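Local coordinates for Glyco_hydro_cc domain-containing protein (Trichoderma gamsii, PDB 6UBD) that probably binds beta-1,3-glucan oligosaccharides, as a subgroup VII member of glycoside hydrolase family 128, at residues P144-Q149 against S153-F158; T180-D185 against S225-L230; A184-Y189 against K195-T200; L230-A233 against A239-Y242. All coordinates share one frame; numbering follows the deposited sequence.

All four contacts belong to one barrel-like alpha/beta fold, as expected for a GH128 protein. Interactions 2, 3 and 4 form a connected group: interaction 2 pairs helices 179-193 and 217-233, and interactions 3 and 4 set those helices against the neighbouring strands 197-206 and 237-243. Their centres lie about 8 Å (2 and 4), 10 Å (3 and 4) and 11 Å (2 and 3) apart, and Ile186 CD1 meets Leu230 CD2 at 3.6 Å. Interaction 1 is centred about 12 Å from interaction 3 and about 20 Å from interactions 2 and 4; Tyr189 OH reaches Gln149 O in a weak hydrogen bond. All four describe the packing of the fold.

Interaction 1. Residues P144-Q149 against S153-F158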
loop_
_atom_site.group_PDB
_atom_site.type_symbol
_atom_site.label_atom_id
_atom_site.label_comp_id
_atom_site.label_asym_id
_atom_site.label_seq_id
_atom_site.Cartn_x
_atom_site.Cartn_y
_atom_site.Cartn_z
ATOM N N PRO A 144 7.146 -0.099 7.124
ATOM C CA PRO A 144 6.902 1.218 6.535
ATOM C C PRO A 144 7.216 1.224 5.012
ATOM O O PRO A 144 8.062 0.480 4.553
ATOM C CB PRO A 144 7.847 2.136 7.341
ATOM C CG PRO A 144 8.112 1.366 8.632
ATOM C CD PRO A 144 8.230 -0.062 8.138
ATOM N N ALA A 145 6.457 2.114 4.325
ATOM C CA ALA A 145 6.535 2.249 2.824
ATOM C C ALA A 145 7.289 3.518 2.405
ATOM O O ALA A 145 6.916 4.597 2.886
ATOM C CB ALA A 145 5.152 2.184 2.185
ATOM N N MET A 146 8.336 3.358 1.611
ATOM C CA MET A 146 9.210 4.505 1.292
ATOM C C MET A 146 8.769 5.290 0.039
ATOM O O MET A 146 8.563 4.735 -1.079
ATOM C CB MET A 146 10.630 3.988 1.006
ATOM C CG MET A 146 11.259 3.276 2.217
ATOM S SD MET A 146 11.354 4.268 3.748
ATOM C CE MET A 146 10.026 3.500 4.700
ATOM N N CYS A 147 8.742 6.600 0.140
ATOM C CA CYS A 147 8.501 7.457 -1.068
ATOM C C CYS A 147 9.702 7.443 -1.993
ATOM O O CYS A 147 9.530 7.710 -3.197
ATOM C CB CYS A 147 8.091 8.886 -0.689
ATOM S SG CYS A 147 9.442 9.879 -0.001
ATOM N N ARG A 148 10.896 7.146 -1.515
ATOM C CA ARG A 148 12.086 7.158 -2.373
ATOM C C ARG A 148 12.169 5.866 -3.218
ATOM O O ARG A 148 13.115 5.775 -4.040
ATOM C CB ARG A 148 13.410 7.331 -1.576
ATOM C CG ARG A 148 13.769 8.719 -1.078
ATOM C CD ARG A 148 14.322 9.558 -2.186
ATOM N NE ARG A 148 14.740 10.848 -1.755
ATOM C CZ ARG A 148 15.132 11.805 -2.556
ATOM N NH1 ARG A 148 15.147 11.650 -3.864
ATOM N NH2 ARG A 148 15.538 12.962 -2.049
ATOM N N GLN A 149 11.259 4.921 -3.048
ATOM C CA GLN A 149 11.214 3.742 -3.978
ATOM C C GLN A 149 12.568 3.032 -3.958
ATOM O O GLN A 149 13.153 2.868 -2.808
ATOM C CB GLN A 149 10.752 4.126 -5.373
ATOM C CG GLN A 149 9.385 4.821 -5.395
ATOM C CD GLN A 149 8.853 4.943 -6.810
ATOM O OE1 GLN A 149 8.574 3.926 -7.500
ATOM N NE2 GLN A 149 8.710 6.171 -7.329
ATOM N N SER A 153 17.019 5.229 1.543
ATOM C CA SER A 153 17.984 4.962 2.645
ATOM C C SER A 153 17.270 4.845 3.995
ATOM O O SER A 153 17.922 4.339 4.946
ATOM C CB SER A 153 19.100 5.948 2.650
ATOM O OG SER A 153 18.585 7.264 2.915
ATOM N N TRP A 154 16.063 5.324 4.202
ATOM C CA TRP A 154 15.425 5.315 5.546
ATOM C C TRP A 154 15.193 3.868 6.016
ATOM O O TRP A 154 15.452 3.590 7.208
ATOM C CB TRP A 154 14.116 6.183 5.430
ATOM C CG TRP A 154 13.393 6.480 6.713
ATOM C CD1 TRP A 154 13.327 7.720 7.290
ATOM C CD2 TRP A 154 12.569 5.615 7.532
ATOM N NE1 TRP A 154 12.542 7.691 8.421
ATOM C CE2 TRP A 154 12.076 6.424 8.585
ATOM C CE3 TRP A 154 12.162 4.266 7.510
ATOM C CZ2 TRP A 154 11.284 5.919 9.619
ATOM C CZ3 TRP A 154 11.375 3.750 8.521
ATOM C CH2 TRP A 154 10.928 4.590 9.560
ATOM N N LEU A 155 14.578 3.015 5.163
ATOM C CA LEU A 155 14.222 1.659 5.597
ATOM C C LEU A 155 15.530 0.881 5.833
ATOM O O LEU A 155 15.545 0.024 6.721
ATOM C CB LEU A 155 13.329 0.999 4.539
ATOM C CG LEU A 155 12.663 -0.303 5.017
ATOM C CD1 LEU A 155 11.706 -0.054 6.194
ATOM C CD2 LEU A 155 11.917 -0.971 3.892
ATOM N N LYS A 156 16.567 1.164 5.111
ATOM C CA LYS A 156 17.843 0.423 5.314
ATOM C C LYS A 156 18.399 0.684 6.716
ATOM O O LYS A 156 18.850 -0.281 7.393
ATOM C CB LYS A 156 18.832 0.812 4.194
ATOM C CG LYS A 156 20.106 0.010 4.262
ATOM C CD LYS A 156 20.939 0.143 3.055
ATOM C CE LYS A 156 20.250 -0.548 1.909
ATOM N NZ LYS A 156 21.015 -0.406 0.646
ATOM N N GLN A 157 18.285 1.938 7.152
ATOM C CA GLN A 157 18.740 2.337 8.496
ATOM C C GLN A 157 17.765 1.767 9.544
ATOM O O GLN A 157 18.233 1.206 10.585
ATOM C CB GLN A 157 18.873 3.853 8.502
ATOM C CG GLN A 157 19.450 4.371 9.832
ATOM C CD GLN A 157 20.910 3.993 10.006
ATOM O OE1 GLN A 157 21.673 3.898 9.042
ATOM N NE2 GLN A 157 21.343 3.805 11.238
ATOM N N PHE A 158 16.449 1.852 9.319
ATOM C CA PHE A 158 15.435 1.348 10.279
ATOM C C PHE A 158 15.673 -0.143 10.498
ATOM O O PHE A 158 15.578 -0.634 11.630
ATOM C CB PHE A 158 14.048 1.636 9.655
ATOM C CG PHE A 158 12.862 1.174 10.468
ATOM C CD1 PHE A 158 12.416 1.874 11.573
ATOM C CD2 PHE A 158 12.145 0.050 10.104
ATOM C CE1 PHE A 158 11.304 1.468 12.284
ATOM C CE2 PHE A 158 11.010 -0.355 10.796
ATOM C CZ PHE A 158 10.600 0.345 11.925
#
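Met146 and Pro144 pack against Trp154, Leu155 and Phe158, closing the loop that leaves barrel strand 140-142 back onto helix 154-159, a beta-alpha connection of the fold. The sulfur contact is of the Met-aromatic kind: Met146 SD lies 4.9 Å from the centroid of the six-membered ring of Trp154, 57° off the ring normal, a slanted approach. The methyl continues past it, with Met146 CE 3.6 Å from Trp154 CE3. The bends at chi2 (-57°) and chi3 (105°) curl the methionine so that sulfur and methyl both reach the indole. The remaining contacts are apolar. Met146 CG meets Leu155 CB at 3.9 Å, and the proline ring wedges among two aromatic rings and a leucine, its CG 4.0 Å from Trp154 CZ3 and its CD 4.0 Å from Leu155 CD1. No hydrogen bond joins the two segments. Trp154 NE1 donates to Ile118 O, which helps fix the turn of the indole. On the loop, Cys147 is tied to Cys109 by a disulfide, and its backbone N bonds to Asp108. Helix 120-136 adds Trp127 beside Pro144 and Val124 beside Phe158, whose CE2 sits 3.9 Å from Pro144 CD.

Interaction 2. Residues T180-D185 against S225-L230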
loop_
_atom_site.group_PDB
_atom_site.type_symbol
_atom_site.label_atom_id
_atom_site.label_comp_id
_atom_site.label_asym_id
_atom_site.label_seq_id
_atom_site.Cartn_x
_atom_site.Cartn_y
_atom_site.Cartn_z
ATOM N N THR A 180 10.016 -1.392 -16.974
ATOM C CA THR A 180 11.439 -1.444 -16.538
ATOM C C THR A 180 11.549 -0.836 -15.124
ATOM O O THR A 180 12.230 -1.435 -14.213
ATOM C CB THR A 180 12.381 -0.720 -17.520
ATOM O OG1 THR A 180 12.319 -1.344 -18.810
ATOM C CG2 THR A 180 13.829 -0.626 -17.054
ATOM N N GLY A 181 10.916 0.317 -14.881
ATOM C CA GLY A 181 10.939 0.955 -13.550
ATOM C C GLY A 181 10.238 0.143 -12.465
ATOM O O GLY A 181 10.715 0.033 -11.330
ATOM N N VAL A 182 9.091 -0.461 -12.828
ATOM C CA VAL A 182 8.342 -1.338 -11.890
ATOM C C VAL A 182 9.254 -2.498 -11.480
ATOM O O VAL A 182 9.396 -2.801 -10.255
ATOM C CB VAL A 182 7.068 -1.853 -12.582
ATOM C CG1 VAL A 182 6.383 -2.886 -11.686
ATOM C CG2 VAL A 182 6.083 -0.728 -12.917
ATOM N N GLN A 183 9.904 -3.141 -12.428
ATOM C CA GLN A 183 10.762 -4.320 -12.154
ATOM C C GLN A 183 11.945 -3.884 -11.305
ATOM O O GLN A 183 12.402 -4.654 -10.439
ATOM C CB GLN A 183 11.232 -5.026 -13.433
ATOM C CG GLN A 183 11.943 -6.360 -13.229
ATOM C CD GLN A 183 11.038 -7.415 -12.626
ATOM O OE1 GLN A 183 9.925 -7.604 -13.145
ATOM N NE2 GLN A 183 11.476 -8.083 -11.560
ATOM N N ALA A 184 12.497 -2.709 -11.519
ATOM C CA ALA A 184 13.686 -2.270 -10.760
ATOM C C ALA A 184 13.307 -2.059 -9.284
ATOM O O ALA A 184 14.111 -2.349 -8.333
ATOM C CB ALA A 184 14.228 -1.001 -11.345
ATOM N N ASP A 185 12.106 -1.582 -8.993
ATOM C CA ASP A 185 11.631 -1.457 -7.599
ATOM C C ASP A 185 11.481 -2.842 -6.985
ATOM O O ASP A 185 11.938 -3.071 -5.805
ATOM C CB ASP A 185 10.282 -0.743 -7.529
ATOM C CG ASP A 185 10.307 0.784 -7.622
ATOM O OD1 ASP A 185 11.419 1.399 -7.545
ATOM O OD2 ASP A 185 9.164 1.401 -7.724
ATOM N N SER A 225 -2.757 -2.787 -17.627
ATOM C CA SER A 225 -2.848 -4.199 -18.054
ATOM C C SER A 225 -1.520 -4.922 -17.795
ATOM O O SER A 225 -1.447 -6.052 -17.307
ATOM C CB SER A 225 -3.251 -4.259 -19.511
ATOM O OG SER A 225 -3.347 -5.597 -20.012
ATOM N N ASP A 226 -0.448 -4.278 -18.243
ATOM C CA ASP A 226 0.915 -4.857 -18.128
ATOM C C ASP A 226 1.329 -5.055 -16.649
ATOM O O ASP A 226 1.905 -6.119 -16.335
ATOM C CB ASP A 226 1.934 -3.963 -18.848
ATOM C CG ASP A 226 1.901 -3.965 -20.364
ATOM O OD1 ASP A 226 1.217 -4.840 -20.935
ATOM O OD2 ASP A 226 2.535 -3.042 -20.933
ATOM N N ILE A 227 1.039 -4.063 -15.792
ATOM C CA ILE A 227 1.501 -4.165 -14.386
ATOM C C ILE A 227 0.749 -5.249 -13.629
ATOM O O ILE A 227 1.368 -5.994 -12.792
ATOM C CB ILE A 227 1.445 -2.796 -13.661
ATOM C CG1 ILE A 227 2.584 -2.760 -12.634
ATOM C CG2 ILE A 227 0.100 -2.459 -13.037
ATOM C CD1 ILE A 227 2.729 -1.499 -11.836
ATOM N N VAL A 228 -0.534 -5.464 -13.862
ATOM C CA VAL A 228 -1.293 -6.539 -13.205
ATOM C C VAL A 228 -0.713 -7.878 -13.671
ATOM O O VAL A 228 -0.493 -8.791 -12.854
ATOM C CB VAL A 228 -2.795 -6.394 -13.435
ATOM C CG1 VAL A 228 -3.548 -7.623 -13.026
ATOM C CG2 VAL A 228 -3.322 -5.155 -12.684
ATOM N N ASP A 229 -0.458 -7.999 -14.983
ATOM C CA ASP A 229 0.109 -9.279 -15.443
ATOM C C ASP A 229 1.467 -9.529 -14.758
ATOM O O ASP A 229 1.780 -10.684 -14.420
ATOM C CB ASP A 229 0.231 -9.299 -16.979
ATOM C CG ASP A 229 -1.071 -9.402 -17.761
ATOM O OD1 ASP A 229 -2.087 -9.838 -17.142
ATOM O OD2 ASP A 229 -1.055 -9.075 -19.013
ATOM N N LEU A 230 2.296 -8.499 -14.721
ATOM C CA LEU A 230 3.661 -8.631 -14.127
ATOM C C LEU A 230 3.534 -9.047 -12.643
ATOM O O LEU A 230 4.203 -10.007 -12.219
ATOM C CB LEU A 230 4.431 -7.329 -14.304
ATOM C CG LEU A 230 5.939 -7.287 -13.890
ATOM C CD1 LEU A 230 6.576 -6.047 -14.544
ATOM C CD2 LEU A 230 6.185 -7.243 -12.415
#
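Gln183 turns its amide two ways: NE2 donates to Asp187 OD1 one turn further along its own helix, while OE1 rests on the methyls of Leu230, 3.8 Å from CD2. With NE2 held there, the rotation of the amide is restrained and its oxygen stays over the leucine fork in a contact that is packing and not a bond. Further in, the valine-isoleucine pair carries the closer approach. Val182 CG2 comes to 3.6 Å from Ile227 CD1, and Val182 CG1 lies 3.9 Å from the same CD1, which thus sits against both branches of the valine. Leu230 CD1 is a looser neighbour, 4.3 Å from Val182 CG1. These are neighbouring helices in the outer layer of the barrel, 179-193 and 217-233, whose segment axes approach to 11.2 Å and cross at -30°, both running the same general way. Ile227 holds its CD1 out toward the valine through an extended chi2 of 179°. An alanine at Val182 lacks both branches, which would probably leave Ile227 CD1 without its partner and open a gap between the helices beside Leu230. Beneath, Val182 also packs on Ile174 of strand 170-176, whereas Met179 touches Ile227 and Leu230 from the start of its helix.

Interaction 3. Residues A184-Y189 against K195-T200; sequences ADIDYY and KPLWVT
Leu197 reaches from strand 197-206 to helix 179-193 and spreads its two methyls over successive parts of the helix surface. Its CD1 meets Ile186 both at the backbone, 3.8 Å from Ile186 O, and at the side chain, 3.9 Å from Ile186 CG2. The other methyl, Leu197 CD2, lies 3.8 Å from Tyr189 CB. With CG of Tyr189 beside its own backbone N (chi1 -79°), the phenol swings away from the strand, which is why the beta carbon and not the ring meets the leucine. Where the helix nears its end, a water bridges the backbones: it donates to Tyr189 O at 2.9 Å and accepts from Lys195 N at 3.1 Å.

Around this first shell, several groups set the positions. The ring of Tyr189 is covered on one face by Tyr188, whose CD2 stands 3.7 Å above the ring centre, and its hydroxyl makes a weak hydrogen bond with Gln149 O. Leu197 is placed by backbone bonds to His236 and Leu238, while Trp198 bonds to Thr170 and Ile172, so the strand is fixed between two parallel neighbours. Lys195 is turned toward Trp167, through a cation-pi contact and a bond from NZ to the carbonyl. The whole is the closing half of the beta-alpha-beta unit made by strand 170-176, helix 179-193 and strand 197-206. Chemically, helix and strand meet through the leucine methyls, and the water link, between Tyr189 and Lys195 in the loop before the strand, uses main-chain atoms at both ends, so it does not depend on side-chain polarity.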
loop_
_atom_site.group_PDB
_atom_site.type_symbol
_atom_site.label_atom_id
_atom_site.label_comp_id
_atom_site.label_asym_id
_atom_site.label_seq_id
_atom_site.Cartn_x
_atom_site.Cartn_y
_atom_site.Cartn_z
ATOM N N ALA A 184 12.497 -2.709 -11.519
ATOM C CA ALA A 184 13.686 -2.270 -10.760
ATOM C C ALA A 184 13.307 -2.059 -9.284
ATOM O O ALA A 184 14.111 -2.349 -8.333
ATOM C CB ALA A 184 14.228 -1.001 -11.345
ATOM N N ASP A 185 12.106 -1.582 -8.993
ATOM C CA ASP A 185 11.631 -1.457 -7.599
ATOM C C ASP A 185 11.481 -2.842 -6.985
ATOM O O ASP A 185 11.938 -3.071 -5.805
ATOM C CB ASP A 185 10.282 -0.743 -7.529
ATOM C CG ASP A 185 10.307 0.784 -7.622
ATOM O OD1 ASP A 185 11.419 1.399 -7.545
ATOM O OD2 ASP A 185 9.164 1.401 -7.724
ATOM N N ILE A 186 10.837 -3.768 -7.678
ATOM C CA ILE A 186 10.668 -5.142 -7.122
ATOM C C ILE A 186 12.040 -5.761 -6.813
ATOM O O ILE A 186 12.243 -6.349 -5.713
ATOM C CB ILE A 186 9.870 -6.000 -8.127
ATOM C CG1 ILE A 186 8.390 -5.569 -8.184
ATOM C CG2 ILE A 186 9.960 -7.477 -7.807
ATOM C CD1 ILE A 186 7.616 -6.121 -9.353
ATOM N N ASP A 187 12.947 -5.706 -7.754
ATOM C CA ASP A 187 14.269 -6.347 -7.582
ATOM C C ASP A 187 15.042 -5.726 -6.415
ATOM O O ASP A 187 15.660 -6.466 -5.605
ATOM C CB ASP A 187 15.093 -6.308 -8.866
ATOM C CG ASP A 187 14.571 -7.095 -10.046
ATOM O OD1 ASP A 187 13.846 -8.024 -9.838
ATOM O OD2 ASP A 187 14.982 -6.797 -11.214
ATOM N N TYR A 188 15.012 -4.398 -6.307
ATOM C CA TYR A 188 15.696 -3.730 -5.184
ATOM C C TYR A 188 15.156 -4.247 -3.836
ATOM O O TYR A 188 15.951 -4.613 -2.943
ATOM C CB TYR A 188 15.557 -2.206 -5.245
ATOM C CG TYR A 188 16.175 -1.522 -4.051
ATOM C CD1 TYR A 188 17.559 -1.343 -3.909
ATOM C CD2 TYR A 188 15.382 -1.173 -2.953
ATOM C CE1 TYR A 188 18.114 -0.822 -2.759
ATOM C CE2 TYR A 188 15.957 -0.681 -1.794
ATOM C CZ TYR A 188 17.321 -0.428 -1.722
ATOM O OH TYR A 188 17.909 0.011 -0.562
ATOM N N TYR A 189 13.828 -4.293 -3.665
ATOM C CA TYR A 189 13.256 -4.606 -2.350
ATOM C C TYR A 189 13.353 -6.110 -2.072
ATOM O O TYR A 189 13.576 -6.466 -0.881
ATOM C CB TYR A 189 11.844 -4.022 -2.173
ATOM C CG TYR A 189 11.823 -2.548 -1.841
ATOM C CD1 TYR A 189 12.108 -2.134 -0.544
ATOM C CD2 TYR A 189 11.603 -1.580 -2.834
ATOM C CE1 TYR A 189 12.125 -0.781 -0.237
ATOM C CE2 TYR A 189 11.640 -0.231 -2.555
ATOM C CZ TYR A 189 11.905 0.167 -1.225
ATOM O OH TYR A 189 11.872 1.493 -0.877
ATOM N N LYS A 195 12.208 -10.596 1.840
ATOM C CA LYS A 195 10.874 -10.921 2.335
ATOM C C LYS A 195 9.851 -10.691 1.218
ATOM O O LYS A 195 10.039 -9.854 0.334
ATOM C CB LYS A 195 10.543 -10.097 3.584
ATOM C CG LYS A 195 11.431 -10.438 4.790
ATOM C CD LYS A 195 11.253 -9.561 6.027
ATOM C CE LYS A 195 12.084 -9.995 7.209
ATOM N NZ LYS A 195 11.980 -9.054 8.391
ATOM N N PRO A 196 8.681 -11.365 1.319
ATOM C CA PRO A 196 7.628 -11.092 0.327
ATOM C C PRO A 196 7.216 -9.612 0.291
ATOM O O PRO A 196 7.275 -8.900 1.345
ATOM C CB PRO A 196 6.463 -11.979 0.801
ATOM C CG PRO A 196 7.136 -13.075 1.597
ATOM C CD PRO A 196 8.288 -12.419 2.275
ATOM N N LEU A 197 6.798 -9.143 -0.884
ATOM C CA LEU A 197 6.434 -7.752 -1.119
ATOM C C LEU A 197 4.925 -7.548 -1.170
ATOM O O LEU A 197 4.197 -8.363 -1.841
ATOM C CB LEU A 197 7.039 -7.308 -2.460
ATOM C CG LEU A 197 8.534 -7.562 -2.692
ATOM C CD1 LEU A 197 8.925 -7.164 -4.108
ATOM C CD2 LEU A 197 9.442 -6.882 -1.597
ATOM N N TRP A 198 4.436 -6.444 -0.630
ATOM C CA TRP A 198 3.103 -5.880 -0.946
ATOM C C TRP A 198 3.300 -4.531 -1.579
ATOM O O TRP A 198 4.024 -3.651 -1.037
ATOM C CB TRP A 198 2.238 -5.688 0.292
ATOM C CG TRP A 198 1.644 -6.905 0.945
ATOM C CD1 TRP A 198 2.099 -8.189 0.897
ATOM C CD2 TRP A 198 0.452 -6.907 1.754
ATOM N NE1 TRP A 198 1.270 -9.011 1.644
ATOM C CE2 TRP A 198 0.253 -8.247 2.170
ATOM C CE3 TRP A 198 -0.465 -5.933 2.112
ATOM C CZ2 TRP A 198 -0.820 -8.607 2.972
ATOM C CZ3 TRP A 198 -1.547 -6.304 2.898
ATOM C CH2 TRP A 198 -1.712 -7.626 3.302
ATOM N N VAL A 199 2.683 -4.334 -2.778
ATOM C CA VAL A 199 2.681 -3.012 -3.445
ATOM C C VAL A 199 1.465 -2.254 -2.942
ATOM O O VAL A 199 0.344 -2.466 -3.416
ATOM C CB VAL A 199 2.667 -3.158 -4.982
ATOM C CG1 VAL A 199 2.757 -1.785 -5.676
ATOM C CG2 VAL A 199 3.821 -4.017 -5.457
ATOM N N THR A 200 1.645 -1.448 -1.903
ATOM C CA THR A 200 0.508 -0.905 -1.135
ATOM C C THR A 200 -0.078 0.377 -1.766
ATOM O O THR A 200 -1.192 0.794 -1.369
ATOM C CB THR A 200 0.897 -0.756 0.340
ATOM O OG1 THR A 200 1.983 0.187 0.402
ATOM C CG2 THR A 200 1.242 -2.099 1.003
HETATM O O HOH W 1 11.615 -7.705 0.912
#

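Interaction 4. Residues L230-A233 against A239-Y242; sequences LFEA and AYAY
Phe231 and Tyr240 bring their CA atoms to 7.5 Å, the closest such pair between residues 230-233, at the end of helix 217-233, and residues 239-242 of strand 237-243. The short loop between them is an alpha-beta connection of the barrel, and the helix folds back over the strand that follows it. The two rings are close to parallel, planes 30° apart, but displaced: their centroids are 5.2 Å apart and little of one lies over the other. Contact is therefore made at the inner atoms, Phe231 CD2 to Tyr240 CG at 3.5 Å and Phe231 CB to Tyr240 CD2 at 3.5 Å. Tyr240 holds CG between its backbone N and carbonyl carbon (chi1 56°), which turns the ring across the end of the helix, so that its hydroxyl reaches Glu232. With a phenylalanine in its place the carboxylate of Glu232 would probably lose its hydrogen-bonding mate and be freer to turn. Tyr268 and Ile272 of helix 263-273 also pack on Tyr240, and Lys34 NZ binds the carbonyls of Phe231 and Glu232. The carboxylate stands nearly upright to the phenol, planes 86° apart, and through its anti lone pair Glu232 OE2 accepts a hydrogen bond from Tyr240 OH, the two oxygens 2.6 Å apart and OE2 near the plane of the tyrosine ring.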
loop_
_atom_site.group_PDB
_atom_site.type_symbol
_atom_site.label_atom_id
_atom_site.label_comp_id
_atom_site.label_asym_id
_atom_site.label_seq_id
_atom_site.Cartn_x
_atom_site.Cartn_y
_atom_site.Cartn_z
ATOM N N LEU A 230 2.296 -8.499 -14.721
ATOM C CA LEU A 230 3.661 -8.631 -14.127
ATOM C C LEU A 230 3.534 -9.047 -12.643
ATOM O O LEU A 230 4.203 -10.007 -12.219
ATOM C CB LEU A 230 4.431 -7.329 -14.304
ATOM C CG LEU A 230 5.939 -7.287 -13.890
ATOM C CD1 LEU A 230 6.576 -6.047 -14.544
ATOM C CD2 LEU A 230 6.185 -7.243 -12.415
ATOM N N PHE A 231 2.685 -8.337 -11.906
ATOM C CA PHE A 231 2.516 -8.656 -10.447
ATOM C C PHE A 231 1.999 -10.088 -10.283
ATOM O O PHE A 231 2.474 -10.812 -9.394
ATOM C CB PHE A 231 1.520 -7.670 -9.804
ATOM C CG PHE A 231 1.994 -6.236 -9.637
ATOM C CD1 PHE A 231 3.331 -5.874 -9.546
ATOM C CD2 PHE A 231 1.060 -5.209 -9.530
ATOM C CE1 PHE A 231 3.715 -4.547 -9.358
ATOM C CE2 PHE A 231 1.446 -3.889 -9.295
ATOM C CZ PHE A 231 2.794 -3.577 -9.156
ATOM N N GLU A 232 0.966 -10.510 -11.044
ATOM C CA GLU A 232 0.373 -11.876 -10.869
ATOM C C GLU A 232 1.427 -12.976 -11.148
ATOM O O GLU A 232 1.467 -13.986 -10.423
ATOM C CB GLU A 232 -0.921 -12.033 -11.680
ATOM C CG GLU A 232 -2.090 -11.203 -11.154
ATOM C CD GLU A 232 -2.720 -11.741 -9.870
ATOM O OE1 GLU A 232 -2.377 -12.889 -9.431
ATOM O OE2 GLU A 232 -3.571 -10.953 -9.280
ATOM N N ALA A 233 2.317 -12.765 -12.119
ATOM C CA ALA A 233 3.351 -13.755 -12.472
ATOM C C ALA A 233 4.552 -13.714 -11.498
ATOM O O ALA A 233 5.226 -14.724 -11.438
ATOM C CB ALA A 233 3.757 -13.521 -13.906
ATOM N N ALA A 239 0.728 -9.174 -2.874
ATOM C CA ALA A 239 -0.466 -8.295 -2.838
ATOM C C ALA A 239 -0.124 -7.016 -3.558
ATOM O O ALA A 239 1.048 -6.576 -3.555
ATOM C CB ALA A 239 -0.882 -8.017 -1.398
ATOM N N TYR A 240 -1.142 -6.387 -4.174
ATOM C CA TYR A 240 -0.976 -5.075 -4.826
ATOM C C TYR A 240 -2.258 -4.253 -4.673
ATOM O O TYR A 240 -3.351 -4.845 -4.569
ATOM C CB TYR A 240 -0.539 -5.203 -6.291
ATOM C CG TYR A 240 -1.428 -6.044 -7.172
ATOM C CD1 TYR A 240 -2.618 -5.513 -7.730
ATOM C CD2 TYR A 240 -1.108 -7.364 -7.443
ATOM C CE1 TYR A 240 -3.463 -6.304 -8.532
ATOM C CE2 TYR A 240 -1.933 -8.153 -8.275
ATOM C CZ TYR A 240 -3.118 -7.614 -8.802
ATOM O OH TYR A 240 -3.979 -8.392 -9.606
ATOM N N ALA A 241 -2.176 -2.949 -4.781
ATOM C CA ALA A 241 -3.328 -2.065 -4.549
ATOM C C ALA A 241 -3.227 -0.764 -5.372
ATOM O O ALA A 241 -2.306 0.038 -5.230
ATOM C CB ALA A 241 -3.473 -1.737 -3.081
ATOM N N TYR A 242 -4.228 -0.553 -6.262
ATOM C CA TYR A 242 -4.409 0.694 -7.067
ATOM C C TYR A 242 -4.794 1.857 -6.123
ATOM O O TYR A 242 -5.783 1.672 -5.422
ATOM C CB TYR A 242 -5.509 0.394 -8.114
ATOM C CG TYR A 242 -5.785 1.428 -9.188
ATOM C CD1 TYR A 242 -6.161 2.721 -8.864
ATOM C CD2 TYR A 242 -5.690 1.089 -10.540
ATOM C CE1 TYR A 242 -6.424 3.660 -9.857
ATOM C CE2 TYR A 242 -6.001 1.992 -11.543
ATOM C CZ TYR A 242 -6.389 3.273 -11.212
ATOM O OH TYR A 242 -6.646 4.155 -12.270
#